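L-asparaginase 1 (Escherichia coli, PDB 6NXC) catalyses the hydrolysis of L-asparagine to L-aspartate and ammonium as an allosteric homotetramer that a second asparagine molecule activates. Local coordinates at residues R180-H185 with T321-L326; V167-N172 with D190-P195; A256-S261 with V288-C293; M78-M83 with T111-Y116. The protein carries 1 engineered substitution. All blocks are in the same frame, centred on the assembly; numbering follows the deposited sequence. Where two conformers were deposited one is given.

Contact 1: R180-H185 with T321-L326; sequences RTAKAH and TVEATL. Engineered in segment 180-185: Ala-182 (natural residue Thr). With ASN (asparagine), chain O; EDO (1,2-ethanediol), chain R.
Ala-182 and Glu-323 meet at the wall of the allosteric asparagine pocket, where the short strand 182-183 comes up against the first turn of helix 322-333. No direct hydrogen bond joins 180-185 to 321-326; waters span the gap. One donates to Thr-181 O (2.7 Å) and is also hydrogen-bonded to Thr-321 OG1. Another accepts from the backbone N of Lys-183 and donates a hydrogen bond to Glu-323 OE1.

Inside the helical turn, Thr-321 is the N-cap. Its OG1, tucked over the backbone between N and C (chi1 62°), accepts from Ala-324 N at 2.9 Å, which gives this hydroxyl both a capping and a water-bridging role.

The same turn holds the ligand's amide. Val-322 N reaches OD1 of the asparagine at 2.8 Å in an almost straight bond (174°), and the ligand ND2 donates to Glu-323 OE2. A bend at chi2 (92°) swings the carboxylate back to that amide. Lys-183 instead runs its extended chain away from the helix to a salt bridge with Asp-112.

Van der Waals contacts complete the interface. Thr-321 CG2 rests 3.9 Å from Arg-180 O. Ala-182 is engineered, replacing the natural threonine, and brings a methyl group to the pocket: its CB lies 3.4 Å from Glu-323 OE1 and 3.2 Å from ND2 of the bound asparagine.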
# COMPACT_ATOMS: atom_id res chain seq x y z
N ARG B 180 -19.85 1.15 -1.51
CA ARG B 180 -18.70 1.03 -0.61
C ARG B 180 -17.63 2.07 -0.88
O ARG B 180 -16.61 2.01 -0.23
CB ARG B 180 -18.13 -0.39 -0.79
CG ARG B 180 -19.08 -1.44 -0.28
CD ARG B 180 -19.11 -1.46 1.28
NE ARG B 180 -19.60 -2.74 1.73
CZ ARG B 180 -19.26 -3.29 2.88
NH1 ARG B 180 -19.64 -4.50 3.19
NH2 ARG B 180 -18.48 -2.62 3.71
N THR B 181 -17.84 2.92 -1.89
CA THR B 181 -16.79 3.84 -2.35
C THR B 181 -16.84 5.19 -1.66
O THR B 181 -17.92 5.65 -1.14
CB THR B 181 -16.81 4.16 -3.83
OG1 THR B 181 -18.05 4.79 -4.15
CG2 THR B 181 -16.60 2.94 -4.65
N ALA B 182 -15.68 5.85 -1.68
CA ALA B 182 -15.58 7.25 -1.20
C ALA B 182 -14.45 7.87 -2.01
O ALA B 182 -13.46 7.13 -2.36
CB ALA B 182 -15.30 7.34 0.27
N LYS B 183 -14.55 9.15 -2.30
CA LYS B 183 -13.43 9.87 -2.94
C LYS B 183 -12.41 10.11 -1.85
O LYS B 183 -12.62 11.03 -1.14
CB LYS B 183 -13.79 11.20 -3.58
CG LYS B 183 -12.69 11.84 -4.41
CD LYS B 183 -13.26 13.03 -5.20
CE LYS B 183 -12.20 13.82 -5.92
NZ LYS B 183 -12.79 14.93 -6.73
N ALA B 184 -11.29 9.43 -1.88
CA ALA B 184 -10.32 9.45 -0.77
C ALA B 184 -9.12 10.32 -1.14
O ALA B 184 -8.42 10.78 -0.23
CB ALA B 184 -9.91 8.04 -0.45
N HIS B 185 -8.77 10.48 -2.42
CA HIS B 185 -7.52 11.18 -2.81
C HIS B 185 -7.92 12.31 -3.75
O HIS B 185 -8.09 12.01 -4.90
CB HIS B 185 -6.48 10.17 -3.41
CG HIS B 185 -6.20 9.03 -2.48
ND1 HIS B 185 -5.66 9.21 -1.21
CD2 HIS B 185 -6.53 7.72 -2.58
CE1 HIS B 185 -5.63 8.06 -0.56
NE2 HIS B 185 -6.13 7.09 -1.39
N THR B 321 -20.02 3.73 4.88
CA THR B 321 -19.51 5.08 4.56
C THR B 321 -20.63 6.10 4.83
O THR B 321 -21.86 5.81 4.94
CB THR B 321 -19.11 5.14 3.09
OG1 THR B 321 -20.33 4.89 2.38
CG2 THR B 321 -18.06 4.11 2.68
N VAL B 322 -20.27 7.36 4.97
CA VAL B 322 -21.26 8.44 5.07
C VAL B 322 -22.07 8.54 3.80
O VAL B 322 -23.30 8.69 3.85
CB VAL B 322 -20.53 9.78 5.30
CG1 VAL B 322 -21.47 10.97 5.18
CG2 VAL B 322 -19.85 9.76 6.64
N GLU B 323 -21.40 8.27 2.67
CA GLU B 323 -22.08 8.28 1.35
C GLU B 323 -23.21 7.24 1.37
O GLU B 323 -24.31 7.54 0.89
CB GLU B 323 -21.07 8.02 0.21
CG GLU B 323 -20.10 9.16 0.10
CD GLU B 323 -18.80 9.02 0.89
OE1 GLU B 323 -17.78 9.62 0.41
OE2 GLU B 323 -18.75 8.38 2.04
N ALA B 324 -22.89 6.04 1.77
CA ALA B 324 -23.90 4.97 1.77
C ALA B 324 -25.00 5.30 2.80
O ALA B 324 -26.21 5.01 2.59
CB ALA B 324 -23.27 3.64 2.04
N THR B 325 -24.60 5.72 4.00
CA THR B 325 -25.58 6.02 5.08
C THR B 325 -26.58 7.17 4.68
O THR B 325 -27.83 7.06 4.89
CB THR B 325 -24.84 6.39 6.38
OG1 THR B 325 -24.05 5.22 6.67
CG2 THR B 325 -25.81 6.66 7.50
N LEU B 326 -26.08 8.28 4.15
CA LEU B 326 -26.88 9.39 3.69
C LEU B 326 -27.89 8.87 2.67
O LEU B 326 -29.10 9.24 2.80
CB LEU B 326 -25.96 10.49 3.11
CG LEU B 326 -26.75 11.71 2.72
CD1 LEU B 326 -27.19 12.49 3.95
CD2 LEU B 326 -26.07 12.60 1.72
N ASN O . -15.94 7.49 7.35
CA ASN O . -15.24 8.58 6.54
C ASN O . -16.00 9.89 6.72
O ASN O . -16.65 9.97 7.85
CB ASN O . -15.13 8.16 5.07
CG ASN O . -16.47 8.09 4.34
OD1 ASN O . -17.48 7.85 4.97
ND2 ASN O . -16.51 8.41 3.07
OXT ASN O . -15.98 10.83 5.78
C1 EDO R . -10.49 17.24 -7.81
O1 EDO R . -10.61 16.34 -6.74
C2 EDO R . -11.67 18.14 -8.09
O2 EDO R . -12.42 18.67 -6.92
O HOH W 1 -20.26 4.60 -0.40
O HOH W 2 -16.94 10.79 -1.83

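Contact 2: V167-N172 with D190-P195; sequences VTLFFN and DAFASP
Strand 167-171 of the N-terminal mixed sheet carries Leu-169 and Phe-171 against Phe-192, a residue of the small antiparallel pair formed by strands 182-183 and 192-193. The central feature is a T-shaped aromatic pair. Phe-192 turns its edge toward the face of Phe-171, with ring centroids 5.0 Å apart and planes at 71°. Its CD2 leads, standing 3.6 Å from Phe-171 CG, off-centre over that ring.

Leu-169 takes a face of Phe-192. With its CG trans to the backbone N (chi1 -172°), both methyls come over the same side of the ring, and CD2 makes a CH-pi contact 4.3 Å from the ring centroid. Phe-192 therefore has a leucine over one face and an aromatic neighbour at its edge. Beside this pair, Ala-191 CB approaches Phe-171 CE2 at 3.8 Å. Replacing Phe-171 by an alanine would probably open a gap beside Ala-191 and leave the edge of Phe-192 without the pi face it addresses.

At the more exposed end Asn-172 and Asp-190 lie side by side in van der Waals contact only, with Asn-172 OD1 3.5 Å from Asp-190 CB and the amide and carboxylate planes 65° apart.

Met-114 of helix 114-124 packs on both Leu-169 and Phe-192, which makes this a typical apolar core between sheet and helix in an alpha/beta domain.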
# COMPACT_ATOMS: atom_id res chain seq x y z
N VAL B 167 -24.68 -1.61 -9.03
CA VAL B 167 -24.20 -0.28 -9.34
C VAL B 167 -22.75 -0.23 -8.88
O VAL B 167 -22.49 -0.49 -7.66
CB VAL B 167 -24.99 0.85 -8.68
CG1 VAL B 167 -24.33 2.13 -9.12
CG2 VAL B 167 -26.46 0.79 -9.04
N THR B 168 -21.85 0.02 -9.82
CA THR B 168 -20.43 0.01 -9.51
C THR B 168 -19.84 1.34 -9.92
O THR B 168 -20.43 2.14 -10.62
CB THR B 168 -19.77 -1.15 -10.25
OG1 THR B 168 -20.01 -1.08 -11.68
CG2 THR B 168 -20.23 -2.51 -9.75
N LEU B 169 -18.55 1.51 -9.54
CA LEU B 169 -17.80 2.73 -9.82
C LEU B 169 -16.45 2.27 -10.38
O LEU B 169 -15.78 1.44 -9.70
CB LEU B 169 -17.67 3.58 -8.53
CG LEU B 169 -17.08 4.95 -8.76
CD1 LEU B 169 -17.59 5.87 -7.63
CD2 LEU B 169 -15.57 4.87 -8.85
N PHE B 170 -16.09 2.71 -11.59
CA PHE B 170 -14.80 2.35 -12.26
C PHE B 170 -13.84 3.51 -12.23
O PHE B 170 -14.27 4.60 -12.64
CB PHE B 170 -15.00 1.94 -13.71
CG PHE B 170 -13.77 1.28 -14.19
CD1 PHE B 170 -12.72 2.11 -14.68
CD2 PHE B 170 -13.60 -0.07 -14.10
CE1 PHE B 170 -11.54 1.52 -15.07
CE2 PHE B 170 -12.39 -0.64 -14.49
CZ PHE B 170 -11.35 0.16 -14.89
N PHE B 171 -12.70 3.35 -11.64
CA PHE B 171 -11.68 4.40 -11.69
C PHE B 171 -10.28 3.81 -11.63
O PHE B 171 -10.06 2.96 -10.80
CB PHE B 171 -11.98 5.39 -10.55
CG PHE B 171 -11.78 6.83 -10.89
CD1 PHE B 171 -12.78 7.55 -11.50
CD2 PHE B 171 -10.62 7.47 -10.55
CE1 PHE B 171 -12.60 8.89 -11.78
CE2 PHE B 171 -10.40 8.77 -10.94
CZ PHE B 171 -11.42 9.50 -11.51
N ASN B 172 -9.35 4.27 -12.49
CA ASN B 172 -7.92 3.87 -12.31
C ASN B 172 -7.75 2.35 -12.21
O ASN B 172 -7.16 1.85 -11.24
CB ASN B 172 -7.39 4.54 -11.05
CG ASN B 172 -5.87 4.49 -10.94
OD1 ASN B 172 -5.31 4.05 -9.93
ND2 ASN B 172 -5.22 4.97 -11.97
N ASP B 190 -5.78 7.77 -8.62
CA ASP B 190 -6.51 6.75 -7.76
C ASP B 190 -7.45 7.52 -6.81
O ASP B 190 -7.33 7.38 -5.62
CB ASP B 190 -5.45 5.95 -6.98
CG ASP B 190 -4.57 6.80 -6.07
OD1 ASP B 190 -4.43 8.05 -6.28
OD2 ASP B 190 -4.04 6.26 -5.08
N ALA B 191 -8.38 8.31 -7.28
CA ALA B 191 -9.16 9.24 -6.43
C ALA B 191 -10.02 8.46 -5.46
O ALA B 191 -10.37 8.94 -4.39
CB ALA B 191 -9.99 10.04 -7.40
N PHE B 192 -10.50 7.29 -5.90
CA PHE B 192 -11.58 6.59 -5.11
C PHE B 192 -10.95 5.43 -4.32
O PHE B 192 -10.11 4.71 -4.87
CB PHE B 192 -12.67 6.14 -6.07
CG PHE B 192 -13.50 7.31 -6.57
CD1 PHE B 192 -14.45 7.85 -5.75
CD2 PHE B 192 -13.20 7.92 -7.75
CE1 PHE B 192 -15.22 8.95 -6.12
CE2 PHE B 192 -13.88 9.08 -8.08
CZ PHE B 192 -14.85 9.61 -7.25
N ALA B 193 -11.55 5.10 -3.20
CA ALA B 193 -11.27 3.83 -2.54
C ALA B 193 -12.58 3.19 -2.08
O ALA B 193 -13.64 3.88 -2.03
CB ALA B 193 -10.36 4.15 -1.41
N SER B 194 -12.43 1.96 -1.67
CA SER B 194 -13.48 1.10 -1.09
C SER B 194 -12.90 0.60 0.24
O SER B 194 -12.32 -0.44 0.30
CB SER B 194 -13.72 0.03 -2.06
OG SER B 194 -14.65 -0.81 -1.51
N PRO B 195 -12.91 1.39 1.30
CA PRO B 195 -12.05 1.13 2.42
C PRO B 195 -12.40 -0.13 3.20
O PRO B 195 -11.50 -0.70 3.82
CB PRO B 195 -12.12 2.39 3.32
CG PRO B 195 -13.08 3.31 2.70
CD PRO B 195 -13.59 2.69 1.40

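Contact 3: A256-S261 with V288-C293; sequences ALILRS and VNLTQC. With ASN (asparagine), chain O.
Arg-260 and Gln-292 cross at about a right angle beside the allosteric asparagine, near the C-terminal ends of strands 256-261 and 286-291. Arg-260 grips one ligand carboxylate oxygen twice: NE donates to O of the asparagine at 2.7 Å and NH2 to the same atom at 2.9 Å. That oxygen sits at the guanidinium edge, in its plane, where a bend at chi3 (55°) has brought the group. The ligand's amino N in turn donates to the carbonyls Thr-291 O and Cys-293 O, the latter at 2.8 Å.

The next shell sets the guanidinium in place. Gln-292 CB lies over one of its faces, 3.6 Å from Arg-260 NH2, and the amide plane of Gln-292 is nearly parallel to the guanidinium, 8° apart. Gln-292 NE2 donates to Arg-260 O (3.0 Å), approaching from above the carbonyl plane, while its OE1 bonds to Tyr-116 OH of the second subunit. Arg-260 NH1 is held by Thr-236. Away from the ligand, Ser-261 OG donates to Asn-289 OD1 within the amide's carbonyl plane, at a short 2.5 Å.

Beneath lies the parallel pairing itself, with Leu-259 N bonded to Val-288 O and Leu-290 N to Leu-259 O. Ile-258 CG2 presses on Leu-290 CD1 at 3.5 Å, tighter than usual for two carbons.

Helix 271-282 links the two strands in a beta-alpha-beta crossover. Helix 322-333 packs over Ile-258 and Leu-290, and strands 232-236 and 315-316 flank the pair.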
# COMPACT_ATOMS: atom_id res chain seq x y z
N ALA B 256 -33.41 12.80 10.38
CA ALA B 256 -32.33 11.84 10.68
C ALA B 256 -31.07 12.64 10.94
O ALA B 256 -30.96 13.77 10.52
CB ALA B 256 -32.19 10.87 9.54
N LEU B 257 -30.25 12.09 11.78
CA LEU B 257 -28.94 12.63 12.09
C LEU B 257 -27.92 11.50 11.87
O LEU B 257 -28.08 10.41 12.44
CB LEU B 257 -29.19 12.95 13.56
CG LEU B 257 -28.68 14.26 14.04
CD1 LEU B 257 -29.38 14.57 15.34
CD2 LEU B 257 -27.18 14.04 14.19
N ILE B 258 -26.79 11.83 11.24
CA ILE B 258 -25.60 10.96 11.09
C ILE B 258 -24.55 11.56 12.00
O ILE B 258 -24.34 12.78 11.92
CB ILE B 258 -25.14 10.92 9.63
CG1 ILE B 258 -26.20 10.32 8.72
CG2 ILE B 258 -23.85 10.17 9.55
CD1 ILE B 258 -25.81 10.37 7.28
N LEU B 259 -24.06 10.74 12.94
CA LEU B 259 -22.97 11.11 13.84
C LEU B 259 -21.70 10.48 13.26
O LEU B 259 -21.61 9.26 13.13
CB LEU B 259 -23.15 10.53 15.24
CG LEU B 259 -24.45 10.84 15.94
CD1 LEU B 259 -24.45 10.20 17.31
CD2 LEU B 259 -24.74 12.31 16.03
N ARG B 260 -20.76 11.32 12.92
CA ARG B 260 -19.37 10.85 12.59
C ARG B 260 -18.59 10.77 13.85
O ARG B 260 -17.97 11.75 14.20
CB ARG B 260 -18.74 11.75 11.55
CG ARG B 260 -19.49 11.91 10.24
CD ARG B 260 -18.82 12.75 9.15
NE ARG B 260 -17.50 12.29 8.85
CZ ARG B 260 -16.34 12.86 9.23
NH1 ARG B 260 -16.32 14.03 9.88
NH2 ARG B 260 -15.21 12.25 8.90
N SER B 261 -18.63 9.65 14.53
CA SER B 261 -18.00 9.52 15.87
C SER B 261 -16.58 9.05 15.77
O SER B 261 -16.10 8.63 14.69
CB SER B 261 -18.75 8.48 16.69
OG SER B 261 -20.06 8.89 16.84
N VAL B 288 -28.08 7.70 13.49
CA VAL B 288 -27.14 6.64 13.04
C VAL B 288 -25.71 7.01 13.44
O VAL B 288 -25.25 8.05 13.07
CB VAL B 288 -27.30 6.38 11.54
CG1 VAL B 288 -26.51 5.17 11.14
CG2 VAL B 288 -28.74 6.12 11.22
N ASN B 289 -25.02 6.07 14.08
CA ASN B 289 -23.64 6.23 14.53
C ASN B 289 -22.71 5.60 13.47
O ASN B 289 -22.79 4.39 13.28
CB ASN B 289 -23.44 5.52 15.87
CG ASN B 289 -22.12 5.91 16.53
OD1 ASN B 289 -21.57 6.96 16.20
ND2 ASN B 289 -21.79 5.21 17.59
N LEU B 290 -21.81 6.40 12.87
CA LEU B 290 -20.73 5.92 11.94
C LEU B 290 -19.36 6.24 12.52
O LEU B 290 -19.27 7.10 13.37
CB LEU B 290 -20.82 6.64 10.60
CG LEU B 290 -22.15 6.56 9.91
CD1 LEU B 290 -22.15 7.29 8.60
CD2 LEU B 290 -22.64 5.15 9.71
N THR B 291 -18.33 5.60 11.99
CA THR B 291 -16.98 6.05 12.24
C THR B 291 -16.67 7.26 11.35
O THR B 291 -16.87 7.20 10.08
CB THR B 291 -15.93 4.96 12.18
OG1 THR B 291 -14.73 5.56 12.63
CG2 THR B 291 -15.80 4.36 10.81
N GLN B 292 -15.97 8.22 11.93
CA GLN B 292 -15.24 9.30 11.20
C GLN B 292 -13.96 8.80 10.49
O GLN B 292 -13.49 9.43 9.55
CB GLN B 292 -15.09 10.57 12.10
CG GLN B 292 -13.94 10.50 13.10
CD GLN B 292 -13.88 11.73 13.99
OE1 GLN B 292 -12.79 12.15 14.36
NE2 GLN B 292 -15.03 12.25 14.46
N CYS B 293 -13.43 7.67 10.89
CA CYS B 293 -12.23 7.04 10.33
C CYS B 293 -12.50 6.63 8.88
O CYS B 293 -13.66 6.40 8.53
CB CYS B 293 -11.84 5.84 11.13
SG CYS B 293 -11.51 6.27 12.87
N ASN O . -15.94 7.49 7.35
CA ASN O . -15.24 8.58 6.54
C ASN O . -16.00 9.89 6.72
O ASN O . -16.65 9.97 7.85
CB ASN O . -15.13 8.16 5.07
CG ASN O . -16.47 8.09 4.34
OD1 ASN O . -17.48 7.85 4.97
ND2 ASN O . -16.51 8.41 3.07
OXT ASN O . -15.98 10.83 5.78

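Contact 4: M78-M83 with T111-Y116; sequences MDSSDM and TDTMAY. With CIT (citric acid), chain N; EDO (1,2-ethanediol), chain R.
Ser-80 and Thr-113 are tied together by two hydrogen bonds. Thr-113 OG1 donates to Ser-80 O at 2.9 Å from above the carbonyl plane, and Thr-113 N donates to Ser-80 OG at 3.0 Å, bent to 142°. Ser-80 O also accepts from Met-83 N, which arrives from the opposite face, so the carbonyl is held on two sides. A valine in place of Thr-113 would probably leave Ser-80 O without its donor across the contact, with the bond from the backbone N to Ser-80 OG the remaining one between the two segments.

A chi1 of 75° turns Ser-80 OG to where Thr-113 N and a bound citrate both reach it, and Ser-80 OG donates to citrate O5 at 2.5 Å. The same oxygen takes Asp-112 N (2.9 Å), which means that one oxygen of the central carboxylate is gripped from both segments. Around it, Ser-80 N donates to citrate O6, Thr-111 N to O4 of one terminal carboxylate, and Ser-81 reaches the other with N to O1 and OG to O2. Asp-112 OD1 has a salt bridge to Lys-183, and its OD2 accepts from Asn-266 of the second subunit.

Outward, contact becomes plain packing. Met-83 brings its CG to 3.5 Å from Thr-113 OG1, and Tyr-262 of the second subunit packs on Ser-81, Asp-112 and Thr-113.

Asp-79, Ser-80, Ser-81, Thr-111 and Asp-112 are among the residues that bind the substrate asparagine, and the citrate, probably from the crystallisation liquor, occupies this asparaginase active site next to the nucleophile Thr-34.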
# COMPACT_ATOMS: atom_id res chain seq x y z
N MET B 78 -23.80 19.34 -15.45
CA MET B 78 -23.70 19.78 -14.03
C MET B 78 -22.32 19.51 -13.50
O MET B 78 -21.80 18.46 -13.80
CB MET B 78 -24.72 19.04 -13.17
CG MET B 78 -26.12 19.63 -13.31
SD MET B 78 -27.18 19.04 -11.98
CE MET B 78 -26.22 19.54 -10.55
N ASP B 79 -21.75 20.47 -12.76
CA ASP B 79 -20.66 20.18 -11.80
C ASP B 79 -21.31 19.29 -10.75
O ASP B 79 -22.38 19.66 -10.22
CB ASP B 79 -20.06 21.43 -11.14
CG ASP B 79 -19.20 22.26 -12.09
OD1 ASP B 79 -18.53 21.66 -12.93
OD2 ASP B 79 -19.30 23.53 -12.05
N SER B 80 -20.63 18.19 -10.43
CA SER B 80 -21.18 17.24 -9.43
C SER B 80 -21.31 17.92 -8.07
O SER B 80 -22.02 17.40 -7.27
CB SER B 80 -20.42 15.86 -9.32
OG SER B 80 -19.16 15.89 -8.66
N SER B 81 -20.55 18.98 -7.76
CA SER B 81 -20.62 19.71 -6.46
C SER B 81 -22.00 20.34 -6.28
O SER B 81 -22.42 20.68 -5.15
CB SER B 81 -19.45 20.69 -6.33
OG SER B 81 -19.44 21.56 -7.45
N ASP B 82 -22.75 20.49 -7.37
CA ASP B 82 -24.08 21.15 -7.31
C ASP B 82 -25.21 20.07 -7.28
O ASP B 82 -26.39 20.38 -7.18
CB ASP B 82 -24.24 22.06 -8.53
CG ASP B 82 -23.28 23.22 -8.53
OD1 ASP B 82 -23.10 23.77 -7.42
OD2 ASP B 82 -22.72 23.55 -9.64
N MET B 83 -24.86 18.82 -7.21
CA MET B 83 -25.87 17.73 -7.22
C MET B 83 -26.76 17.79 -5.98
O MET B 83 -26.31 17.98 -4.86
CB MET B 83 -25.17 16.36 -7.22
CG MET B 83 -24.49 16.05 -8.45
SD MET B 83 -25.61 15.77 -9.72
CE MET B 83 -26.11 14.11 -9.29
N THR B 111 -16.28 13.93 -10.42
CA THR B 111 -15.71 13.07 -9.34
C THR B 111 -16.21 13.52 -7.95
O THR B 111 -16.33 12.66 -7.04
CB THR B 111 -14.17 13.04 -9.40
OG1 THR B 111 -13.76 14.42 -9.26
CG2 THR B 111 -13.74 12.35 -10.68
N ASP B 112 -16.55 14.78 -7.73
CA ASP B 112 -16.72 15.28 -6.34
C ASP B 112 -17.82 14.52 -5.61
O ASP B 112 -17.67 14.25 -4.39
CB ASP B 112 -16.97 16.79 -6.31
CG ASP B 112 -15.71 17.64 -6.39
OD1 ASP B 112 -14.62 17.12 -6.38
OD2 ASP B 112 -15.89 18.84 -6.51
N THR B 113 -18.91 14.15 -6.28
CA THR B 113 -20.04 13.47 -5.58
C THR B 113 -20.36 12.16 -6.29
O THR B 113 -21.42 11.59 -6.04
CB THR B 113 -21.25 14.38 -5.39
OG1 THR B 113 -21.87 14.59 -6.68
CG2 THR B 113 -20.88 15.70 -4.75
N MET B 114 -19.45 11.64 -7.05
CA MET B 114 -19.68 10.36 -7.79
C MET B 114 -20.01 9.21 -6.81
O MET B 114 -20.84 8.39 -7.18
CB MET B 114 -18.42 9.90 -8.49
CG MET B 114 -18.73 8.96 -9.59
SD MET B 114 -17.14 8.37 -10.41
CE MET B 114 -16.66 9.82 -11.18
N ALA B 115 -19.36 9.18 -5.65
CA ALA B 115 -19.65 8.08 -4.72
C ALA B 115 -21.06 8.24 -4.14
O ALA B 115 -21.65 7.17 -3.77
CB ALA B 115 -18.56 7.97 -3.70
N TYR B 116 -21.55 9.48 -3.92
CA TYR B 116 -22.91 9.66 -3.43
C TYR B 116 -23.87 9.12 -4.49
O TYR B 116 -24.85 8.41 -4.16
CB TYR B 116 -23.23 11.08 -2.98
CG TYR B 116 -22.37 11.64 -1.86
CD1 TYR B 116 -21.17 12.20 -2.12
CD2 TYR B 116 -22.80 11.66 -0.54
CE1 TYR B 116 -20.39 12.79 -1.12
CE2 TYR B 116 -22.05 12.23 0.47
CZ TYR B 116 -20.87 12.87 0.17
OH TYR B 116 -20.07 13.41 1.15
C1 CIT N . -17.05 20.22 -9.11
O1 CIT N . -18.19 19.60 -9.23
O2 CIT N . -16.93 21.34 -8.62
C2 CIT N . -15.73 19.57 -9.52
C3 CIT N . -15.81 18.62 -10.69
O7 CIT N . -15.95 19.40 -11.86
C4 CIT N . -14.54 17.72 -10.77
C5 CIT N . -14.48 16.96 -12.09
O4 CIT N . -15.13 15.83 -12.24
C6 CIT N . -17.05 17.72 -10.55
O5 CIT N . -17.02 16.84 -9.65
O6 CIT N . -17.99 17.98 -11.37
C1 EDO R . -10.49 17.24 -7.81
O1 EDO R . -10.61 16.34 -6.74
C2 EDO R . -11.67 18.14 -8.09
O2 EDO R . -12.42 18.67 -6.92

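Two asparagine-related sites organise these contacts. Contacts 1 and 3, with centres 12 Å apart, line the allosteric pocket from two sides: contact 1 holds the ligand's amide, contact 3 its amino and carboxylate groups. Contact 4 supplies much of the substrate-site wall, its Thr-113 side chain about 11 Å from a bound asparagine. Lys-183, next in the chain to Ala-182 of the allosteric pocket, reaches the substrate site, its NZ lying 2.8 Å from Thr-111 OG1 and 2.9 Å from Asp-112 OD1. Contact 2 adjoins contacts 1 and 4: Ala-182 N sits 2.9 Å from Ala-193 O, and Phe-192 CZ approaches Thr-111 O at 3.4 Å. Contacts 2 and 3 do not touch, their centres being about 22 Å apart.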